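Long-range contacts in tartrate dehydrogenase/decarboxylase (Pseudomonas putida, PDB 3FLK), which oxidises tartrate with NAD(+) and a magnesium or manganese ion, and also converts meso-tartrate to D-glycerate and D-malate to pyruvate: residues 96-101 against 134-139; 102-107 against 168-173; 138-143 against 242-247; 187-192 against 201-206. The protein carries 1 engineered substitution. All coordinates share one frame; numbering follows the deposited sequence.

From the N terminus, contact 1 opens on helix 94-100 and contact 2 directly after it, at 102-107, where the chain enters strand 105-111. Contact 1 closes at 134-139, at the end of the neighbouring strand 129-135 and in the loop after it, and contact 3 starts from the same loop, sharing E138 and G139. Contact 2 closes on helix 165-181, so it crosses both contact 1 and contact 3. Contact 4 is a short loop, 187-192 to 201-206, lying within the long excursion that contact 3 closes at 242-247. Together they tie strands 105-111, 129-135, 240-243 and 186-191 of the large mixed sheet to helices 94-100, 165-181, 199-211 and 245-258; contacts 3 and 4 also touch the second subunit.

Contact 1 of 4, residues 96-101 against 134-139; sequences KFRREF and RENTEG. With OXL (oxalate ion), chain G.
R98 reaches from helix 94-100 past N136 to an oxalate that it shares with R134. Its CG stands anti to the carbonyl carbon (chi1 -71°), and the extended chain beyond crosses the N136 amide at about a right angle. CB lies 3.8 Å from N136 ND2, and CG closes on the same ND2 at 3.4 Å. CD lies about equally near ND2 and OD1 of that amide, while NE passes 3.6 Å from N136 OD1 without bonding to it; the partner of NE is N269 OD1, which also takes N136 ND2. At the tip, both terminal nitrogens hold one oxalate oxygen near the guanidinium plane: NH1 of R98 is 3.1 Å from O2, and NH2 of R98 is 3.0 Å from O2. E281 forms a salt bridge with NH2.

R134 comes in from the strand end and donates through NH1 to the same O2, 2.9 Å away in a nearly straight bond of 170°, while its NE bonds to N245 O. The two guanidinium planes stand 79° apart, with R98 NH1 and R134 NH1 separated by 3.9 Å. The anion between them is likely to offset that repulsion. R99 behaves differently: T137 O sits over the centre of its guanidinium face, with R99 NE 3.6 Å from it, and a water joins NE to N136 O, while NH2 bonds to Y141 O. The turn itself is pinned by the E135 carboxylate, which accepts from T137 N, T137 OG1 and E138 N.

With R108, R98 and R134 make up the arginine cluster characteristic of substrate carboxylate binding in the isocitrate and isopropylmalate dehydrogenase family.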
# COMPACT_ATOMS: atom_id res chain seq x y z
N LYS A 96 -17.79 10.75 10.23
CA LYS A 96 -18.36 11.63 11.25
C LYS A 96 -18.29 11.02 12.65
O LYS A 96 -17.98 11.71 13.61
CB LYS A 96 -19.80 12.02 10.90
CG LYS A 96 -19.91 13.10 9.82
CD LYS A 96 -21.34 13.58 9.64
CE LYS A 96 -21.41 14.71 8.63
NZ LYS A 96 -22.81 15.13 8.33
N PHE A 97 -18.58 9.72 12.76
CA PHE A 97 -18.41 8.98 14.01
C PHE A 97 -16.97 9.09 14.51
O PHE A 97 -16.72 9.45 15.66
CB PHE A 97 -18.75 7.49 13.86
CG PHE A 97 -20.20 7.19 13.58
CD1 PHE A 97 -21.21 8.05 13.99
CD2 PHE A 97 -20.55 6.01 12.93
CE1 PHE A 97 -22.55 7.75 13.73
CE2 PHE A 97 -21.88 5.70 12.66
CZ PHE A 97 -22.88 6.57 13.07
N ARG A 98 -16.02 8.77 13.63
CA ARG A 98 -14.60 8.73 13.99
C ARG A 98 -14.07 10.09 14.44
O ARG A 98 -13.32 10.18 15.41
CB ARG A 98 -13.77 8.21 12.81
CG ARG A 98 -13.93 6.72 12.54
CD ARG A 98 -13.16 6.31 11.30
NE ARG A 98 -13.15 4.86 11.10
CZ ARG A 98 -12.75 4.26 9.98
NH1 ARG A 98 -12.33 4.98 8.94
NH2 ARG A 98 -12.78 2.94 9.90
N ARG A 99 -14.49 11.15 13.74
CA ARG A 99 -13.93 12.48 13.98
C ARG A 99 -14.65 13.25 15.08
O ARG A 99 -14.00 13.84 15.95
CB ARG A 99 -13.85 13.27 12.67
CG ARG A 99 -12.89 12.60 11.69
CD ARG A 99 -12.71 13.33 10.38
NE ARG A 99 -11.68 12.64 9.60
CZ ARG A 99 -10.93 13.19 8.65
NH1 ARG A 99 -11.07 14.47 8.33
NH2 ARG A 99 -10.03 12.45 8.03
N GLU A 100 -15.98 13.23 15.07
CA GLU A 100 -16.75 13.96 16.07
C GLU A 100 -16.77 13.30 17.45
O GLU A 100 -16.96 13.98 18.46
CB GLU A 100 -18.17 14.27 15.57
CG GLU A 100 -18.18 15.39 14.54
CD GLU A 100 -19.55 15.68 13.97
OE1 GLU A 100 -20.51 15.81 14.75
OE2 GLU A 100 -19.65 15.81 12.73
N PHE A 101 -16.56 11.98 17.50
CA PHE A 101 -16.39 11.29 18.77
C PHE A 101 -14.91 11.11 19.12
O PHE A 101 -14.57 10.37 20.05
CB PHE A 101 -17.13 9.94 18.78
CG PHE A 101 -18.63 10.07 18.85
CD1 PHE A 101 -19.23 11.24 19.33
CD2 PHE A 101 -19.45 9.02 18.46
CE1 PHE A 101 -20.62 11.36 19.39
CE2 PHE A 101 -20.84 9.13 18.52
CZ PHE A 101 -21.42 10.30 18.99
N ARG A 134 -3.54 2.76 13.80
CA ARG A 134 -3.80 3.69 12.71
C ARG A 134 -4.38 5.01 13.22
O ARG A 134 -5.37 5.01 13.97
CB ARG A 134 -4.75 3.03 11.69
CG ARG A 134 -5.31 3.96 10.61
CD ARG A 134 -6.54 3.33 9.97
NE ARG A 134 -7.11 4.18 8.93
CZ ARG A 134 -8.30 3.97 8.36
NH1 ARG A 134 -9.04 2.94 8.72
NH2 ARG A 134 -8.73 4.80 7.42
N GLU A 135 -3.77 6.12 12.82
CA GLU A 135 -4.30 7.45 13.13
C GLU A 135 -5.65 7.61 12.42
O GLU A 135 -5.77 7.32 11.23
CB GLU A 135 -3.32 8.54 12.70
CG GLU A 135 -3.52 9.88 13.43
CD GLU A 135 -4.84 10.56 13.08
OE1 GLU A 135 -5.17 10.66 11.88
OE2 GLU A 135 -5.56 10.98 14.02
N ASN A 136 -6.64 8.08 13.16
CA ASN A 136 -8.03 7.96 12.74
C ASN A 136 -8.82 9.27 12.57
O ASN A 136 -10.02 9.24 12.31
CB ASN A 136 -8.76 7.03 13.73
CG ASN A 136 -9.84 6.20 13.09
OD1 ASN A 136 -9.74 5.78 11.93
ND2 ASN A 136 -10.89 5.91 13.85
N THR A 137 -8.15 10.42 12.73
CA THR A 137 -8.86 11.72 12.72
C THR A 137 -8.31 12.80 11.77
O THR A 137 -8.95 13.84 11.59
CB THR A 137 -8.96 12.35 14.14
OG1 THR A 137 -7.64 12.55 14.67
CG2 THR A 137 -9.77 11.47 15.09
N GLU A 138 -7.14 12.57 11.20
CA GLU A 138 -6.51 13.57 10.33
C GLU A 138 -5.72 12.91 9.19
O GLU A 138 -6.03 11.78 8.79
CB GLU A 138 -5.63 14.55 11.15
CG GLU A 138 -4.54 13.89 12.01
CD GLU A 138 -3.68 14.89 12.79
OE1 GLU A 138 -2.44 14.78 12.73
OE2 GLU A 138 -4.25 15.78 13.46
N GLY A 139 -4.72 13.61 8.66
CA GLY A 139 -3.84 13.03 7.66
C GLY A 139 -4.32 13.15 6.23
O GLY A 139 -4.82 14.20 5.82
C1 OXL G . -11.49 2.16 4.86
C2 OXL G . -11.16 1.76 6.23
O1 OXL G . -11.15 1.40 3.92
O2 OXL G . -11.48 2.51 7.18
O3 OXL G . -12.09 3.24 4.65
O4 OXL G . -10.56 0.68 6.42
O HOH W 1 -10.84 9.89 9.89

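Contact 2 of 4, residues 102-107 against 168-173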
# COMPACT_ATOMS: atom_id res chain seq x y z
N ASP A 102 -14.06 11.80 18.36
CA ASP A 102 -12.60 11.81 18.58
C ASP A 102 -12.03 10.41 18.86
O ASP A 102 -11.29 10.20 19.83
CB ASP A 102 -12.22 12.80 19.68
CG ASP A 102 -10.82 13.37 19.49
OD1 ASP A 102 -10.41 13.62 18.33
OD2 ASP A 102 -10.14 13.59 20.51
N GLN A 103 -12.37 9.47 17.98
CA GLN A 103 -11.91 8.10 18.08
C GLN A 103 -10.56 7.98 17.37
O GLN A 103 -10.45 7.31 16.34
CB GLN A 103 -12.95 7.14 17.47
CG GLN A 103 -14.30 7.16 18.19
CD GLN A 103 -15.43 6.49 17.41
OE1 GLN A 103 -15.29 6.16 16.23
NE2 GLN A 103 -16.57 6.31 18.07
N TYR A 104 -9.54 8.63 17.93
CA TYR A 104 -8.27 8.83 17.21
C TYR A 104 -7.40 7.59 17.03
O TYR A 104 -6.53 7.56 16.15
CB TYR A 104 -7.48 10.02 17.78
CG TYR A 104 -6.99 9.85 19.21
CD1 TYR A 104 -5.76 9.26 19.47
CD2 TYR A 104 -7.74 10.31 20.29
CE1 TYR A 104 -5.30 9.11 20.78
CE2 TYR A 104 -7.29 10.17 21.60
CZ TYR A 104 -6.06 9.56 21.83
OH TYR A 104 -5.60 9.41 23.12
N VAL A 105 -7.62 6.57 17.86
CA VAL A 105 -6.86 5.33 17.75
C VAL A 105 -7.70 4.26 17.05
O VAL A 105 -8.75 3.86 17.54
CB VAL A 105 -6.42 4.77 19.13
CG1 VAL A 105 -5.35 3.71 18.93
CG2 VAL A 105 -5.89 5.86 20.03
N ASN A 106 -7.21 3.80 15.90
CA ASN A 106 -7.83 2.68 15.19
C ASN A 106 -6.94 1.45 15.31
O ASN A 106 -5.91 1.34 14.64
CB ASN A 106 -8.09 3.04 13.72
CG ASN A 106 -9.12 2.14 13.06
OD1 ASN A 106 -9.36 1.02 13.50
ND2 ASN A 106 -9.74 2.64 12.00
N ILE A 107 -7.34 0.53 16.19
CA ILE A 107 -6.57 -0.68 16.49
C ILE A 107 -7.06 -1.85 15.65
O ILE A 107 -8.24 -2.21 15.70
CB ILE A 107 -6.68 -1.06 18.00
CG1 ILE A 107 -6.09 0.04 18.89
CG2 ILE A 107 -5.99 -2.40 18.28
CD1 ILE A 107 -4.57 0.17 18.82
N VAL A 168 -0.62 13.84 15.87
CA VAL A 168 0.53 12.98 15.61
C VAL A 168 1.11 12.43 16.93
O VAL A 168 1.34 11.22 17.05
CB VAL A 168 1.61 13.70 14.75
CG1 VAL A 168 2.92 12.93 14.76
CG2 VAL A 168 1.11 13.88 13.31
N ASP A 169 1.31 13.31 17.91
CA ASP A 169 1.87 12.90 19.20
C ASP A 169 1.02 11.85 19.92
O ASP A 169 1.56 10.88 20.45
CB ASP A 169 2.11 14.11 20.11
CG ASP A 169 3.37 14.88 19.76
OD1 ASP A 169 4.07 14.49 18.79
OD2 ASP A 169 3.67 15.87 20.46
N ARG A 170 -0.30 12.04 19.92
CA ARG A 170 -1.20 11.15 20.65
C ARG A 170 -1.31 9.74 20.07
O ARG A 170 -1.45 8.77 20.81
CB ARG A 170 -2.58 11.79 20.87
CG ARG A 170 -3.40 12.01 19.61
CD ARG A 170 -4.71 12.69 19.95
NE ARG A 170 -5.56 12.88 18.78
CZ ARG A 170 -6.79 13.38 18.81
NH1 ARG A 170 -7.35 13.74 19.96
NH2 ARG A 170 -7.47 13.50 17.68
N ILE A 171 -1.24 9.61 18.74
CA ILE A 171 -1.23 8.29 18.11
C ILE A 171 0.11 7.57 18.35
O ILE A 171 0.13 6.37 18.60
CB ILE A 171 -1.64 8.32 16.59
CG1 ILE A 171 -1.98 6.91 16.09
CG2 ILE A 171 -0.56 8.96 15.73
CD1 ILE A 171 -3.28 6.34 16.64
N LEU A 172 1.20 8.33 18.28
CA LEU A 172 2.54 7.79 18.53
C LEU A 172 2.68 7.34 19.98
O LEU A 172 3.23 6.27 20.26
CB LEU A 172 3.63 8.81 18.19
CG LEU A 172 3.85 9.14 16.70
CD1 LEU A 172 4.77 10.34 16.57
CD2 LEU A 172 4.40 7.94 15.92
N LYS A 173 2.15 8.15 20.91
CA LYS A 173 2.16 7.80 22.33
C LYS A 173 1.40 6.50 22.58
O LYS A 173 1.91 5.62 23.27
CB LYS A 173 1.58 8.94 23.17
CG LYS A 173 1.67 8.68 24.68
CD LYS A 173 1.33 9.91 25.49
CE LYS A 173 1.52 9.66 26.98
NZ LYS A 173 0.51 8.70 27.51
O HOH W 2 -2.24 8.77 23.24
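R170 and Y104 both set CG between the backbone N and the carbonyl carbon, chi1 67° and 65°, and these torsions start the arginine chain and the phenol ring toward each other. R170 is then extended from CG to NE and runs across the ring. Its CD sits over the middle of the face, 3.5 Å from the Y104 centroid, and NE lies 3.4 Å from Y104 CG. The guanidinium is stacked flat on the CG and CD2 side, its plane only 6° from that of the ring.

Beyond the ring, R170 grips D102 end-on: NH1 to OD2 is 2.8 Å and NH2 to OD1 is 3.0 Å, both on the syn side. NH2 also bonds T137 OG1, and Y104 OH bonds E273. An alanine at R170 would probably leave the D102 carboxylate without its charged mate and the Y104 face without its stacked cover. Deeper in, I171 CD1 rests 3.5 Å from Y104 O and 4.1 Å from V105 CG1.

D102 is the C-prime residue of the Schellman motif ending helix 94-100, and Y104 with V105 forms a classic beta bulge opposite L270; helix 165-181 packs here, where the capped helix end gives way to strand 105-111.

Contact 3 of 4, residues 138-143 against 242-247; sequences EGEYSS and VASNLF
E140 and the start of helix 245-258 make the tight half of this contact. The glutamate chain bends at chi2 (91°), and its carboxylate faces the helix end. S244 OG donates to OE2 of E140 at 2.5 Å, on the syn lone pair, while L246 N donates to OE1 of E140 at 3.1 Å, nearly straight but from well above the carboxylate plane. A helix N terminus would be expected to stabilise that buried charge. CD of E140 also presses on L246 CB, 3.5 Å away. Alongside, L246 CA lies over a face of the Y141 ring and L246 CD1 reaches Y141 OH at 3.4 Å.

An alanine at E140 would probably leave S244 OG and L246 N without their acceptor and open a gap beside the L246 side chain.

The side at E138, a partly exposed residue, is looser: apart from one firm bond, N245 ND2 to E138 O at 2.9 Å, in the planes of both amide and carbonyl, it is bridged by a water. That water accepts from N245 N at 2.9 Å and gives E138 O a weak bond, while the E138 carboxylate turns off to T164.

S244 is the N-cap of the helix that carries D249, a metal ligand by similarity; Y141 OH bonds D249, placing the contact at the active-site wall.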
# COMPACT_ATOMS: atom_id res chain seq x y z
N GLU A 138 -7.14 12.57 11.20
CA GLU A 138 -6.51 13.57 10.33
C GLU A 138 -5.72 12.91 9.19
O GLU A 138 -6.03 11.78 8.79
CB GLU A 138 -5.63 14.55 11.15
CG GLU A 138 -4.54 13.89 12.01
CD GLU A 138 -3.68 14.89 12.79
OE1 GLU A 138 -2.44 14.78 12.73
OE2 GLU A 138 -4.25 15.78 13.46
N GLY A 139 -4.72 13.61 8.66
CA GLY A 139 -3.84 13.03 7.66
C GLY A 139 -4.32 13.15 6.23
O GLY A 139 -4.82 14.20 5.82
N GLU A 140 -4.16 12.07 5.47
CA GLU A 140 -4.41 12.06 4.03
C GLU A 140 -5.90 12.02 3.67
O GLU A 140 -6.29 12.46 2.59
CB GLU A 140 -3.69 10.88 3.36
CG GLU A 140 -2.21 10.75 3.69
CD GLU A 140 -1.92 9.86 4.90
OE1 GLU A 140 -2.79 9.74 5.80
OE2 GLU A 140 -0.81 9.29 4.95
N TYR A 141 -6.72 11.47 4.57
CA TYR A 141 -8.15 11.42 4.33
C TYR A 141 -8.78 12.77 4.62
O TYR A 141 -8.88 13.19 5.77
CB TYR A 141 -8.82 10.28 5.09
CG TYR A 141 -8.49 8.91 4.52
CD1 TYR A 141 -7.89 8.78 3.26
CD2 TYR A 141 -8.80 7.75 5.22
CE1 TYR A 141 -7.60 7.53 2.73
CE2 TYR A 141 -8.51 6.49 4.69
CZ TYR A 141 -7.91 6.39 3.45
OH TYR A 141 -7.62 5.15 2.93
N SER A 142 -9.20 13.43 3.55
CA SER A 142 -9.53 14.84 3.61
C SER A 142 -10.63 15.19 2.62
O SER A 142 -10.76 14.56 1.57
CB SER A 142 -8.27 15.66 3.31
OG SER A 142 -8.57 17.02 3.10
N SER A 143 -11.42 16.19 2.98
CA SER A 143 -12.38 16.79 2.07
C SER A 143 -12.03 18.27 1.85
O SER A 143 -12.88 19.08 1.47
CB SER A 143 -13.80 16.63 2.62
OG SER A 143 -13.91 17.23 3.90
N VAL A 242 2.72 1.44 13.59
CA VAL A 242 2.02 2.72 13.70
C VAL A 242 2.06 3.46 12.36
O VAL A 242 3.10 3.49 11.69
CB VAL A 242 2.56 3.59 14.89
CG1 VAL A 242 4.02 4.00 14.68
CG2 VAL A 242 1.66 4.80 15.15
N ALA A 243 0.92 4.02 11.97
CA ALA A 243 0.77 4.59 10.63
C ALA A 243 -0.28 5.69 10.58
O ALA A 243 -1.15 5.78 11.45
CB ALA A 243 0.42 3.48 9.63
N SER A 244 -0.18 6.53 9.55
CA SER A 244 -1.17 7.57 9.26
C SER A 244 -2.49 6.95 8.81
O SER A 244 -2.58 5.74 8.61
CB SER A 244 -0.64 8.49 8.16
OG SER A 244 -0.56 7.78 6.93
N ASN A 245 -3.51 7.80 8.63
CA ASN A 245 -4.85 7.37 8.22
C ASN A 245 -4.85 6.48 6.98
O ASN A 245 -5.41 5.38 6.99
CB ASN A 245 -5.74 8.60 7.99
CG ASN A 245 -7.17 8.39 8.45
OD1 ASN A 245 -7.70 7.27 8.41
ND2 ASN A 245 -7.81 9.47 8.89
N LEU A 246 -4.20 6.95 5.92
CA LEU A 246 -4.10 6.20 4.66
C LEU A 246 -3.21 4.97 4.75
O LEU A 246 -3.60 3.88 4.31
CB LEU A 246 -3.62 7.12 3.52
CG LEU A 246 -3.30 6.46 2.17
CD1 LEU A 246 -4.54 5.83 1.54
CD2 LEU A 246 -2.68 7.48 1.23
N PHE A 247 -2.00 5.13 5.29
CA PHE A 247 -1.05 4.03 5.34
C PHE A 247 -1.56 2.89 6.23
O PHE A 247 -1.40 1.71 5.89
CB PHE A 247 0.35 4.50 5.78
CG PHE A 247 1.04 5.40 4.77
CD1 PHE A 247 0.57 5.50 3.45
CD2 PHE A 247 2.18 6.11 5.13
CE1 PHE A 247 1.22 6.33 2.53
CE2 PHE A 247 2.84 6.93 4.21
CZ PHE A 247 2.35 7.04 2.91
O HOH W 3 -3.15 10.42 9.83

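Contact 4 of 4, residues 187-192 against 201-206. With OXL (oxalate ion), chain O.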
# COMPACT_ATOMS: atom_id res chain seq x y z
N VAL A 187 8.28 -1.09 17.89
CA VAL A 187 7.39 -0.25 17.07
C VAL A 187 7.99 -0.04 15.69
O VAL A 187 9.15 0.37 15.56
CB VAL A 187 7.13 1.14 17.73
CG1 VAL A 187 6.40 2.08 16.77
CG2 VAL A 187 6.34 1.00 19.00
N THR A 188 7.20 -0.32 14.66
CA THR A 188 7.55 0.06 13.29
C THR A 188 6.67 1.23 12.87
O THR A 188 5.44 1.17 12.99
CB THR A 188 7.37 -1.12 12.29
OG1 THR A 188 8.20 -2.21 12.70
CG2 THR A 188 7.76 -0.70 10.87
N SER A 189 7.31 2.30 12.40
CA SER A 189 6.60 3.48 11.93
C SER A 189 6.53 3.46 10.40
O SER A 189 7.56 3.39 9.74
CB SER A 189 7.30 4.75 12.42
OG SER A 189 6.54 5.90 12.09
N ALA A 190 5.32 3.53 9.86
CA ALA A 190 5.13 3.65 8.42
C ALA A 190 5.39 5.09 7.99
O ALA A 190 4.83 6.02 8.56
CB ALA A 190 3.73 3.21 8.00
N THR A 191 6.25 5.26 6.98
CA THR A 191 6.59 6.59 6.49
C THR A 191 6.71 6.65 4.96
O THR A 191 6.60 5.63 4.28
CB THR A 191 7.87 7.14 7.20
OG1 THR A 191 8.04 8.53 6.89
CG2 THR A 191 9.12 6.38 6.77
N LYS A 192 6.89 7.86 4.43
CA LYS A 192 7.28 8.07 3.03
C LYS A 192 7.96 9.43 2.92
O LYS A 192 7.53 10.30 2.17
CB LYS A 192 6.09 7.95 2.08
CG LYS A 192 6.47 7.49 0.66
CD LYS A 192 7.42 6.29 0.70
CE LYS A 192 7.60 5.62 -0.65
NZ LYS A 192 8.52 6.36 -1.55
N PRO A 201 8.51 13.85 6.63
CA PRO A 201 9.65 14.24 7.47
C PRO A 201 9.21 14.72 8.85
O PRO A 201 9.91 14.47 9.84
CB PRO A 201 10.28 15.39 6.68
CG PRO A 201 9.93 15.08 5.27
CD PRO A 201 8.52 14.57 5.34
N TYR A 202 8.06 15.39 8.92
CA TYR A 202 7.50 15.84 10.19
C TYR A 202 7.05 14.67 11.08
O TYR A 202 7.33 14.66 12.28
CB TYR A 202 6.34 16.81 9.95
CG TYR A 202 5.69 17.26 11.24
CD1 TYR A 202 6.31 18.20 12.06
CD2 TYR A 202 4.46 16.74 11.64
CE1 TYR A 202 5.71 18.62 13.24
CE2 TYR A 202 3.86 17.15 12.82
CZ TYR A 202 4.49 18.08 13.61
OH TYR A 202 3.90 18.49 14.79
N TRP A 203 6.34 13.71 10.48
CA TRP A 203 5.93 12.49 11.17
C TRP A 203 7.16 11.77 11.75
O TRP A 203 7.14 11.36 12.91
CB TRP A 203 5.15 11.58 10.21
CG TRP A 203 4.81 10.20 10.72
CD1 TRP A 203 5.58 9.07 10.59
CD2 TRP A 203 3.61 9.79 11.38
NE1 TRP A 203 4.94 7.99 11.15
CE2 TRP A 203 3.73 8.40 11.64
CE3 TRP A 203 2.45 10.45 11.79
CZ2 TRP A 203 2.73 7.67 12.30
CZ3 TRP A 203 1.45 9.73 12.45
CH2 TRP A 203 1.60 8.35 12.69
N ASP A 204 8.22 11.65 10.95
CA ASP A 204 9.49 11.08 11.39
C ASP A 204 10.10 11.84 12.57
O ASP A 204 10.58 11.23 13.53
CB ASP A 204 10.50 11.03 10.24
CG ASP A 204 10.10 10.05 9.14
OD1 ASP A 204 9.04 9.41 9.25
OD2 ASP A 204 10.87 9.93 8.16
N LYS A 205 10.08 13.17 12.49
CA LYS A 205 10.61 14.03 13.55
C LYS A 205 9.87 13.80 14.88
O LYS A 205 10.51 13.69 15.93
CB LYS A 205 10.52 15.50 13.13
CG LYS A 205 11.44 16.43 13.89
CD LYS A 205 11.35 17.85 13.33
CE LYS A 205 12.35 18.77 14.00
NZ LYS A 205 12.44 20.09 13.29
N ARG A 206 8.55 13.73 14.82
CA ARG A 206 7.74 13.49 16.02
C ARG A 206 7.91 12.06 16.55
O ARG A 206 7.83 11.84 17.76
CB ARG A 206 6.26 13.80 15.77
CG ARG A 206 5.94 15.25 15.38
CD ARG A 206 6.63 16.29 16.28
NE ARG A 206 6.22 16.18 17.68
CZ ARG A 206 6.89 16.72 18.70
NH1 ARG A 206 8.01 17.41 18.49
NH2 ARG A 206 6.44 16.57 19.94
C1 OXL O . 10.04 5.18 -6.09
C2 OXL O . 10.26 5.65 -4.72
O1 OXL O . 9.90 3.95 -6.28
O2 OXL O . 10.52 6.86 -4.51
O3 OXL O . 10.01 6.00 -7.03
O4 OXL O . 10.16 4.83 -3.78
O HOH W 4 8.64 7.70 11.35
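S189, T191, W203 and D204 meet in the protein interior chiefly through polar atoms, where a helix lying on a sheet would more often show aliphatic ones. W203 has CG anti to its backbone N (chi1 172°), and the indole extends toward the strand. Its NE1 donates to S189 OG at 2.8 Å, the hydroxyl lying at the ring edge but tilted 23° from the ring plane. The carbonyl oxygen of A190 is also close, 3.3 Å from W203 NE1, but at a poor angle for a hydrogen bond.

Two residues along the strand from S189, T191 crosses D204, the neighbour of W203, at about a right angle, and T191 OG1 donates to D204 OD1 at 2.7 Å, although the modelled place of that hydroxyl is less sure. A water bridges the two pairs: it lies 2.9 Å from S189 OG and donates to D204 OD1 at 2.7 Å. OD1 thus takes the water and, if the hydroxyl is placed correctly, T191 OG1 as well; OD2 is held by K221 and S193.

The segments belong to the beta-alpha-beta unit of strand 186-191, helix 199-211 and strand 218-223. Their axes come within 9.1 Å and run nearly antiparallel, at 163°, as the return of the crossover requires. The benzo end of the indole, at CH2, packs against I171 of helix 165-181.

Past the strand end, K192 turns from the helix. Its chain bends at chi2 and chi4, and NZ bonds O4 of an oxalate at 3.2 Å. That oxalate is also held by R98, R108 and R134 of the second subunit, and NZ forms a salt bridge with D249 of the second subunit.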